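Local coordinates for uncharacterized protein AF_0941 (PDB 1YOZ) that is of unknown function but folds as an all-helical protein of the AF0941-like family and assembles with a second copy of itself, at residues D31-N34 / F39-D42; Y65-Y70 / L107-V112; T69-Q74 / E100-I105. One frame throughout, in Å; residues are numbered along the deposited sequence.

Contact 1: D31-N34 / F39-D42; sequences DQKN and FRSD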
loop_
_atom_site.group_PDB
_atom_site.type_symbol
_atom_site.label_atom_id
_atom_site.label_comp_id
_atom_site.label_asym_id
_atom_site.label_seq_id
_atom_site.Cartn_x
_atom_site.Cartn_y
_atom_site.Cartn_z
ATOM N N ASP B 31 -3.846 19.024 -6.368
ATOM C CA ASP B 31 -3.482 20.258 -5.688
ATOM C C ASP B 31 -2.667 19.903 -4.448
ATOM O O ASP B 31 -3.188 19.281 -3.544
ATOM C CB ASP B 31 -4.730 21.049 -5.301
ATOM C CG ASP B 31 -4.386 22.357 -4.619
ATOM O OD1 ASP B 31 -4.340 23.411 -5.277
ATOM O OD2 ASP B 31 -4.121 22.333 -3.412
ATOM N N GLN B 32 -1.374 20.271 -4.436
ATOM C CA GLN B 32 -0.476 19.872 -3.338
ATOM C C GLN B 32 -0.903 20.339 -1.960
ATOM O O GLN B 32 -0.639 19.654 -0.964
ATOM C CB GLN B 32 1.000 20.216 -3.603
ATOM C CG GLN B 32 1.325 21.705 -3.800
ATOM C CD GLN B 32 2.839 21.960 -3.841
ATOM O OE1 GLN B 32 3.658 21.069 -4.194
ATOM N NE2 GLN B 32 3.223 23.183 -3.482
ATOM N N LYS B 33 -1.575 21.478 -1.882
ATOM C CA LYS B 33 -2.193 21.857 -0.615
ATOM C C LYS B 33 -3.240 20.848 -0.184
ATOM O O LYS B 33 -3.304 20.468 0.993
ATOM C CB LYS B 33 -2.825 23.269 -0.675
ATOM C CG LYS B 33 -3.221 23.854 0.707
ATOM C CD LYS B 33 -1.991 24.083 1.665
ATOM C CE LYS B 33 -1.736 22.924 2.674
ATOM N NZ LYS B 33 -0.361 23.054 3.355
ATOM N N ASN B 34 -4.094 20.406 -1.114
ATOM C CA ASN B 34 -5.150 19.426 -0.724
ATOM C C ASN B 34 -4.495 18.086 -0.309
ATOM O O ASN B 34 -4.975 17.368 0.561
ATOM C CB ASN B 34 -6.113 19.151 -1.904
ATOM C CG ASN B 34 -7.026 20.343 -2.233
ATOM O OD1 ASN B 34 -7.147 21.277 -1.445
ATOM N ND2 ASN B 34 -7.659 20.305 -3.416
ATOM N N PHE B 39 -3.380 13.861 3.832
ATOM C CA PHE B 39 -2.553 13.071 4.753
ATOM C C PHE B 39 -2.691 13.530 6.198
ATOM O O PHE B 39 -2.663 12.694 7.095
ATOM C CB PHE B 39 -1.070 13.030 4.321
ATOM C CG PHE B 39 -0.839 12.192 3.094
ATOM C CD1 PHE B 39 -0.660 10.808 3.208
ATOM C CD2 PHE B 39 -0.822 12.769 1.849
ATOM C CE1 PHE B 39 -0.443 10.018 2.080
ATOM C CE2 PHE B 39 -0.597 11.983 0.691
ATOM C CZ PHE B 39 -0.431 10.618 0.818
ATOM N N ARG B 40 -2.794 14.847 6.440
ATOM C CA ARG B 40 -3.087 15.297 7.832
ATOM C C ARG B 40 -4.402 14.684 8.332
ATOM O O ARG B 40 -4.457 14.193 9.475
ATOM C CB ARG B 40 -3.211 16.832 7.978
ATOM C CG ARG B 40 -1.953 17.623 7.842
ATOM C CD ARG B 40 -2.248 19.138 8.060
ATOM N NE ARG B 40 -1.164 19.922 7.466
ATOM C CZ ARG B 40 -1.248 20.643 6.348
ATOM N NH1 ARG B 40 -2.384 20.719 5.663
ATOM N NH2 ARG B 40 -0.189 21.320 5.926
ATOM N N SER B 41 -5.465 14.730 7.504
ATOM C CA SER B 41 -6.725 14.150 7.941
ATOM C C SER B 41 -6.651 12.657 8.167
ATOM O O SER B 41 -7.322 12.145 9.057
ATOM C CB SER B 41 -7.911 14.450 7.009
ATOM O OG SER B 41 -7.532 14.375 5.657
ATOM N N ASP B 42 -5.869 11.954 7.328
ATOM C CA ASP B 42 -5.624 10.533 7.515
ATOM C C ASP B 42 -4.957 10.230 8.841
ATOM O O ASP B 42 -5.384 9.306 9.543
ATOM C CB ASP B 42 -4.736 9.981 6.383
ATOM C CG ASP B 42 -5.513 9.727 5.098
ATOM O OD1 ASP B 42 -6.780 9.893 5.072
ATOM O OD2 ASP B 42 -4.847 9.343 4.110
#
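K33 and R40, two basic side chains seven residues apart on one helix, meet over its surface. The ammonium nitrogen NZ of K33 comes to 3.1 Å from NH2 of R40; both groups are donors, so this is a close approach of like charges, not a hydrogen bond. K33 arrives at the edge of the guanidinium, where its CE lies in the plane of the group, 3.8 Å from NH1, and neither face of R40 is used by the lysine. Two shapes bring the ends together. The lysine starts out away from the later turns and returns through bends at chi2 (63°) and chi3 (-96°), whereas R40 runs extended from CG to NE back toward the start of the helix. Beyond the pair, contacts that probably steady the arginine are a cation-pi interaction of the guanidinium with F36, on the turn between, and packing of Y108 against the side chain. Replacing R40 by alanine is likely to deprive the F36 ring of its cationic partner and open a gap beside Y108. Behind K33, D31 is the N-cap of the helix: its OD2 accepts from N34 N at 3.0 Å through the anti lone pair, with an N-H...O angle of 148°, and so occupies an amide of the first turn. The pair thus lies at the surface of helix 32-51, with R40 leaning on Y108 of helix 99-113, while F39 packs inward on helix 57-73 and on helix 99-113, where Q32 also touches V101.

Contact 2: Y65-Y70 / L107-V112; sequences YLLKTY and LYIDRV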
loop_
_atom_site.group_PDB
_atom_site.type_symbol
_atom_site.label_atom_id
_atom_site.label_comp_id
_atom_site.label_asym_id
_atom_site.label_seq_id
_atom_site.Cartn_x
_atom_site.Cartn_y
_atom_site.Cartn_z
ATOM N N TYR B 65 3.690 3.518 9.422
ATOM C CA TYR B 65 4.900 3.093 8.666
ATOM C C TYR B 65 4.628 3.010 7.160
ATOM O O TYR B 65 5.367 3.549 6.331
ATOM C CB TYR B 65 5.394 1.766 9.180
ATOM C CG TYR B 65 6.697 1.371 8.517
ATOM C CD1 TYR B 65 7.915 1.980 8.887
ATOM C CD2 TYR B 65 6.719 0.366 7.569
ATOM C CE1 TYR B 65 9.150 1.585 8.244
ATOM C CE2 TYR B 65 7.940 -0.039 6.936
ATOM C CZ TYR B 65 9.124 0.566 7.279
ATOM O OH TYR B 65 10.259 0.116 6.661
ATOM N N LEU B 66 3.534 2.377 6.789
ATOM C CA LEU B 66 3.191 2.291 5.373
ATOM C C LEU B 66 2.877 3.670 4.797
ATOM O O LEU B 66 3.188 3.962 3.635
ATOM C CB LEU B 66 1.997 1.325 5.150
ATOM C CG LEU B 66 2.091 -0.192 5.435
ATOM C CD1 LEU B 66 0.860 -0.963 4.971
ATOM C CD2 LEU B 66 3.303 -0.687 4.721
ATOM N N LEU B 67 2.234 4.518 5.582
ATOM C CA LEU B 67 1.814 5.820 5.083
ATOM C C LEU B 67 3.047 6.721 4.902
ATOM O O LEU B 67 3.201 7.405 3.903
ATOM C CB LEU B 67 0.775 6.446 6.073
ATOM C CG LEU B 67 -0.037 7.611 5.526
ATOM C CD1 LEU B 67 -1.053 7.155 4.499
ATOM C CD2 LEU B 67 -0.716 8.425 6.645
ATOM N N LYS B 68 3.931 6.695 5.885
ATOM C CA LYS B 68 5.225 7.412 5.790
ATOM C C LYS B 68 6.051 6.925 4.609
ATOM O O LYS B 68 6.441 7.703 3.717
ATOM C CB LYS B 68 5.985 7.258 7.131
ATOM C CG LYS B 68 7.402 7.822 7.098
ATOM C CD LYS B 68 8.251 7.241 8.261
ATOM C CE LYS B 68 8.307 8.270 9.355
ATOM N NZ LYS B 68 8.915 7.707 10.618
ATOM N N THR B 69 6.278 5.613 4.532
ATOM C CA THR B 69 6.948 5.045 3.324
ATOM C C THR B 69 6.221 5.280 1.991
ATOM O O THR B 69 6.870 5.468 0.951
ATOM C CB THR B 69 7.412 3.538 3.563
ATOM O OG1 THR B 69 6.302 2.724 3.891
ATOM C CG2 THR B 69 8.270 3.492 4.765
ATOM N N TYR B 70 4.881 5.346 1.993
ATOM C CA TYR B 70 4.147 5.727 0.781
ATOM C C TYR B 70 4.514 7.126 0.403
ATOM O O TYR B 70 4.756 7.407 -0.777
ATOM C CB TYR B 70 2.609 5.690 0.985
ATOM C CG TYR B 70 1.842 6.102 -0.259
ATOM C CD1 TYR B 70 1.483 5.158 -1.234
ATOM C CD2 TYR B 70 1.458 7.426 -0.470
ATOM C CE1 TYR B 70 0.766 5.532 -2.373
ATOM C CE2 TYR B 70 0.753 7.792 -1.638
ATOM C CZ TYR B 70 0.414 6.837 -2.567
ATOM O OH TYR B 70 -0.239 7.174 -3.726
ATOM N N LEU B 107 7.630 14.238 7.081
ATOM C CA LEU B 107 8.068 14.767 8.352
ATOM C C LEU B 107 6.875 14.977 9.290
ATOM O O LEU B 107 6.961 14.692 10.483
ATOM C CB LEU B 107 8.877 16.069 8.129
ATOM C CG LEU B 107 10.377 15.900 7.788
ATOM C CD1 LEU B 107 11.028 17.289 7.481
ATOM C CD2 LEU B 107 11.146 15.155 8.873
ATOM N N TYR B 108 5.770 15.493 8.761
ATOM C CA TYR B 108 4.519 15.609 9.558
ATOM C C TYR B 108 4.030 14.251 10.101
ATOM O O TYR B 108 3.598 14.134 11.256
ATOM C CB TYR B 108 3.389 16.287 8.733
ATOM C CG TYR B 108 2.094 16.457 9.496
ATOM C CD1 TYR B 108 1.763 17.686 10.085
ATOM C CD2 TYR B 108 1.203 15.392 9.650
ATOM C CE1 TYR B 108 0.597 17.840 10.806
ATOM C CE2 TYR B 108 0.021 15.533 10.355
ATOM C CZ TYR B 108 -0.295 16.769 10.933
ATOM O OH TYR B 108 -1.485 16.909 11.666
ATOM N N ILE B 109 4.066 13.223 9.269
ATOM C CA ILE B 109 3.623 11.863 9.703
ATOM C C ILE B 109 4.582 11.363 10.786
ATOM O O ILE B 109 4.196 10.758 11.821
ATOM C CB ILE B 109 3.583 10.851 8.488
ATOM C CG1 ILE B 109 2.452 11.219 7.494
ATOM C CG2 ILE B 109 3.465 9.415 8.985
ATOM C CD1 ILE B 109 2.581 10.641 6.095
ATOM N N ASP B 110 5.866 11.634 10.526
ATOM C CA ASP B 110 6.924 11.264 11.422
ATOM C C ASP B 110 6.619 11.857 12.789
ATOM O O ASP B 110 6.814 11.199 13.795
ATOM C CB ASP B 110 8.266 11.774 10.852
ATOM C CG ASP B 110 9.449 11.229 11.569
ATOM O OD1 ASP B 110 9.504 9.999 11.768
ATOM O OD2 ASP B 110 10.333 12.039 11.930
ATOM N N ARG B 111 6.121 13.092 12.789
ATOM C CA ARG B 111 5.696 13.848 13.970
ATOM C C ARG B 111 4.515 13.186 14.725
ATOM O O ARG B 111 4.617 12.887 15.917
ATOM C CB ARG B 111 5.374 15.293 13.508
ATOM C CG ARG B 111 4.902 16.297 14.554
ATOM C CD ARG B 111 4.368 17.560 13.892
ATOM N NE ARG B 111 3.264 18.110 14.674
ATOM C CZ ARG B 111 2.568 19.204 14.369
ATOM N NH1 ARG B 111 2.832 19.906 13.270
ATOM N NH2 ARG B 111 1.581 19.593 15.170
ATOM N N VAL B 112 3.402 12.923 14.037
ATOM C CA VAL B 112 2.232 12.305 14.730
ATOM C C VAL B 112 2.414 10.821 15.099
ATOM O O VAL B 112 1.770 10.304 16.033
ATOM C CB VAL B 112 0.861 12.562 13.979
ATOM C CG1 VAL B 112 1.049 13.249 12.690
ATOM C CG2 VAL B 112 0.079 11.294 13.782
#
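I109 and K68 lie where the two backbones come nearest, their CA atoms 6.1 Å apart, and they contribute the largest shares of the buried surface. The two branches of I109 divide the work. CG2, anti to the backbone N, rests on CB of K68 at 3.8 Å, while CG1 carries CD1 the other way, to 4.0 Å from CD2 of L67; these leucine and isoleucine side chains cross at about a right angle. One residue on, D110 supplies the polar partner. Its OD1 accepts from K68 NZ at 2.6 Å in a salt bridge, met on the anti side and 23° out of the carboxylate plane. The lysine gets there by a bend at chi3 (-101°), which leaves its CE 3.8 Å from D110 CB. K68 NZ also pairs with E113, so one ammonium serves two acids that stand close together, and it would be expected to ease the repulsion between them. Helices 57-73 and 99-113 run antiparallel here, with segment axes 9.4 Å apart at an angle of 164°: a buried apolar seam with a salt bridge toward its outer margin, as is common in antiparallel helix pairs of helical bundles.

Contact 3: T69-Q74 / E100-I105; sequences TYVVSQ and EVINEI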
loop_
_atom_site.group_PDB
_atom_site.type_symbol
_atom_site.label_atom_id
_atom_site.label_comp_id
_atom_site.label_asym_id
_atom_site.label_seq_id
_atom_site.Cartn_x
_atom_site.Cartn_y
_atom_site.Cartn_z
ATOM N N THR B 69 6.278 5.613 4.532
ATOM C CA THR B 69 6.948 5.045 3.324
ATOM C C THR B 69 6.221 5.280 1.991
ATOM O O THR B 69 6.870 5.468 0.951
ATOM C CB THR B 69 7.412 3.538 3.563
ATOM O OG1 THR B 69 6.302 2.724 3.891
ATOM C CG2 THR B 69 8.270 3.492 4.765
ATOM N N TYR B 70 4.881 5.346 1.993
ATOM C CA TYR B 70 4.147 5.727 0.781
ATOM C C TYR B 70 4.514 7.126 0.403
ATOM O O TYR B 70 4.756 7.407 -0.777
ATOM C CB TYR B 70 2.609 5.690 0.985
ATOM C CG TYR B 70 1.842 6.102 -0.259
ATOM C CD1 TYR B 70 1.483 5.158 -1.234
ATOM C CD2 TYR B 70 1.458 7.426 -0.470
ATOM C CE1 TYR B 70 0.766 5.532 -2.373
ATOM C CE2 TYR B 70 0.753 7.792 -1.638
ATOM C CZ TYR B 70 0.414 6.837 -2.567
ATOM O OH TYR B 70 -0.239 7.174 -3.726
ATOM N N VAL B 71 4.539 8.036 1.376
ATOM C CA VAL B 71 4.789 9.438 1.010
ATOM C C VAL B 71 6.242 9.580 0.477
ATOM O O VAL B 71 6.474 10.153 -0.596
ATOM C CB VAL B 71 4.496 10.375 2.162
ATOM C CG1 VAL B 71 5.086 11.791 1.937
ATOM C CG2 VAL B 71 2.964 10.461 2.322
ATOM N N VAL B 72 7.199 9.059 1.218
ATOM C CA VAL B 72 8.581 9.242 0.759
ATOM C C VAL B 72 8.914 8.590 -0.589
ATOM O O VAL B 72 9.762 9.124 -1.315
ATOM C CB VAL B 72 9.632 8.897 1.826
ATOM C CG1 VAL B 72 9.296 9.531 3.176
ATOM C CG2 VAL B 72 9.774 7.412 1.958
ATOM N N SER B 73 8.257 7.472 -0.935
ATOM C CA SER B 73 8.686 6.569 -2.021
ATOM C C SER B 73 7.678 6.329 -3.145
ATOM O O SER B 73 8.083 5.854 -4.199
ATOM C CB SER B 73 9.052 5.186 -1.471
ATOM O OG SER B 73 10.144 5.227 -0.560
ATOM N N GLN B 74 6.382 6.592 -2.940
ATOM C CA GLN B 74 5.385 6.317 -3.968
ATOM C C GLN B 74 4.567 7.529 -4.353
ATOM O O GLN B 74 4.008 7.565 -5.442
ATOM C CB GLN B 74 4.389 5.231 -3.523
ATOM C CG GLN B 74 4.909 3.808 -3.489
ATOM C CD GLN B 74 5.341 3.316 -4.870
ATOM O OE1 GLN B 74 4.557 3.325 -5.836
ATOM N NE2 GLN B 74 6.595 2.879 -4.966
ATOM N N GLU B 100 9.894 19.605 -1.781
ATOM C CA GLU B 100 9.834 20.105 -0.408
ATOM C C GLU B 100 8.514 19.721 0.251
ATOM O O GLU B 100 8.462 19.512 1.455
ATOM C CB GLU B 100 10.030 21.629 -0.350
ATOM C CG GLU B 100 11.269 22.154 -1.063
ATOM C CD GLU B 100 11.242 21.973 -2.602
ATOM O OE1 GLU B 100 10.165 22.174 -3.231
ATOM O OE2 GLU B 100 12.310 21.618 -3.176
ATOM N N VAL B 101 7.423 19.665 -0.525
ATOM C CA VAL B 101 6.110 19.360 0.080
ATOM C C VAL B 101 6.065 17.860 0.487
ATOM O O VAL B 101 5.677 17.512 1.592
ATOM C CB VAL B 101 4.918 19.849 -0.813
ATOM C CG1 VAL B 101 3.528 19.250 -0.320
ATOM C CG2 VAL B 101 4.872 21.359 -0.792
ATOM N N ILE B 102 6.518 16.997 -0.408
ATOM C CA ILE B 102 6.739 15.581 -0.084
ATOM C C ILE B 102 7.495 15.438 1.225
ATOM O O ILE B 102 7.033 14.736 2.122
ATOM C CB ILE B 102 7.418 14.813 -1.243
ATOM C CG1 ILE B 102 6.532 14.892 -2.482
ATOM C CG2 ILE B 102 7.728 13.324 -0.868
ATOM C CD1 ILE B 102 7.068 14.219 -3.695
ATOM N N ASN B 103 8.654 16.099 1.335
ATOM C CA ASN B 103 9.427 16.064 2.586
ATOM C C ASN B 103 8.618 16.511 3.784
ATOM O O ASN B 103 8.707 15.886 4.833
ATOM C CB ASN B 103 10.781 16.824 2.503
ATOM C CG ASN B 103 11.622 16.378 1.318
ATOM O OD1 ASN B 103 11.393 15.316 0.758
ATOM N ND2 ASN B 103 12.602 17.194 0.928
ATOM N N GLU B 104 7.855 17.602 3.657
ATOM C CA GLU B 104 7.124 18.119 4.824
ATOM C C GLU B 104 5.981 17.194 5.254
ATOM O O GLU B 104 5.665 17.143 6.422
ATOM C CB GLU B 104 6.543 19.505 4.574
ATOM C CG GLU B 104 7.559 20.644 4.609
ATOM C CD GLU B 104 7.182 21.778 3.658
ATOM O OE1 GLU B 104 5.962 21.994 3.418
ATOM O OE2 GLU B 104 8.117 22.460 3.154
ATOM N N ILE B 105 5.340 16.519 4.298
ATOM C CA ILE B 105 4.257 15.530 4.629
ATOM C C ILE B 105 4.871 14.354 5.412
ATOM O O ILE B 105 4.386 13.978 6.471
ATOM C CB ILE B 105 3.551 15.036 3.344
ATOM C CG1 ILE B 105 2.762 16.171 2.653
ATOM C CG2 ILE B 105 2.570 13.936 3.647
ATOM C CD1 ILE B 105 2.377 15.839 1.180
#
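Close antiparallel packing of two helices within a helical bundle is exemplified by V71, I102 and I105, which carry the contact between segments 69-74 and 100-105 of helix 57-73 and helix 99-113. The segment axes approach to 8.9 Å at an angle of 165°, and the nearest CA atoms are those of V71 and I102. V71 points at the opposing helix and spreads its two methyls. CG1, anti to the backbone N (chi1 165°), reaches over to the next backbone, 3.5 Å from the carbonyl oxygen of I102, and also touches CG2 of I105 at 3.7 Å. CG2 of V71 meets that same I105 methyl at 3.7 Å, so the isoleucine CG2 is straddled by both valine branches, with the two side chains crossing at about a right angle. I102 returns the approach: its own CG2 lies 3.4 Å from the carbonyl oxygen of V71 and 4.1 Å from V71 CG1. Methyl groups thus lie against backbone oxygens in both directions, and dispersion and close fit, without polar pairing, join the segments. V72 adds a marginal contact at the side, where its CA is 4.5 Å from I102 CG2. Beyond the pair, F39 and F36 of helix 32-51 reach V71 and I105 respectively, while helix 75-88 contributes L75 to I105 and S76 to I102, so that these two neighbouring helices both border the interface.

In the fold
From the N terminus, contact 1 comes first: a local span within helix 32-51, closed before the other two open. The chain then turns back through helix 57-73, passes along helix 75-88 and returns in helix 99-113. Contacts 2 and 3 start from overlapping segments of helix 57-73, sharing T69 and Y70, and contact 3 closes the shorter span, to 100-105 rather than 107-112, in keeping with the antiparallel run of the helices. The two meet where I109 CD1 packs on V71 CG2, 3.8 Å away. F39 links contact 1 to both, its CE1 lying 3.8 Å from L67 CD1 and 3.4 Å from V71 CG2, uniting three helices in one core.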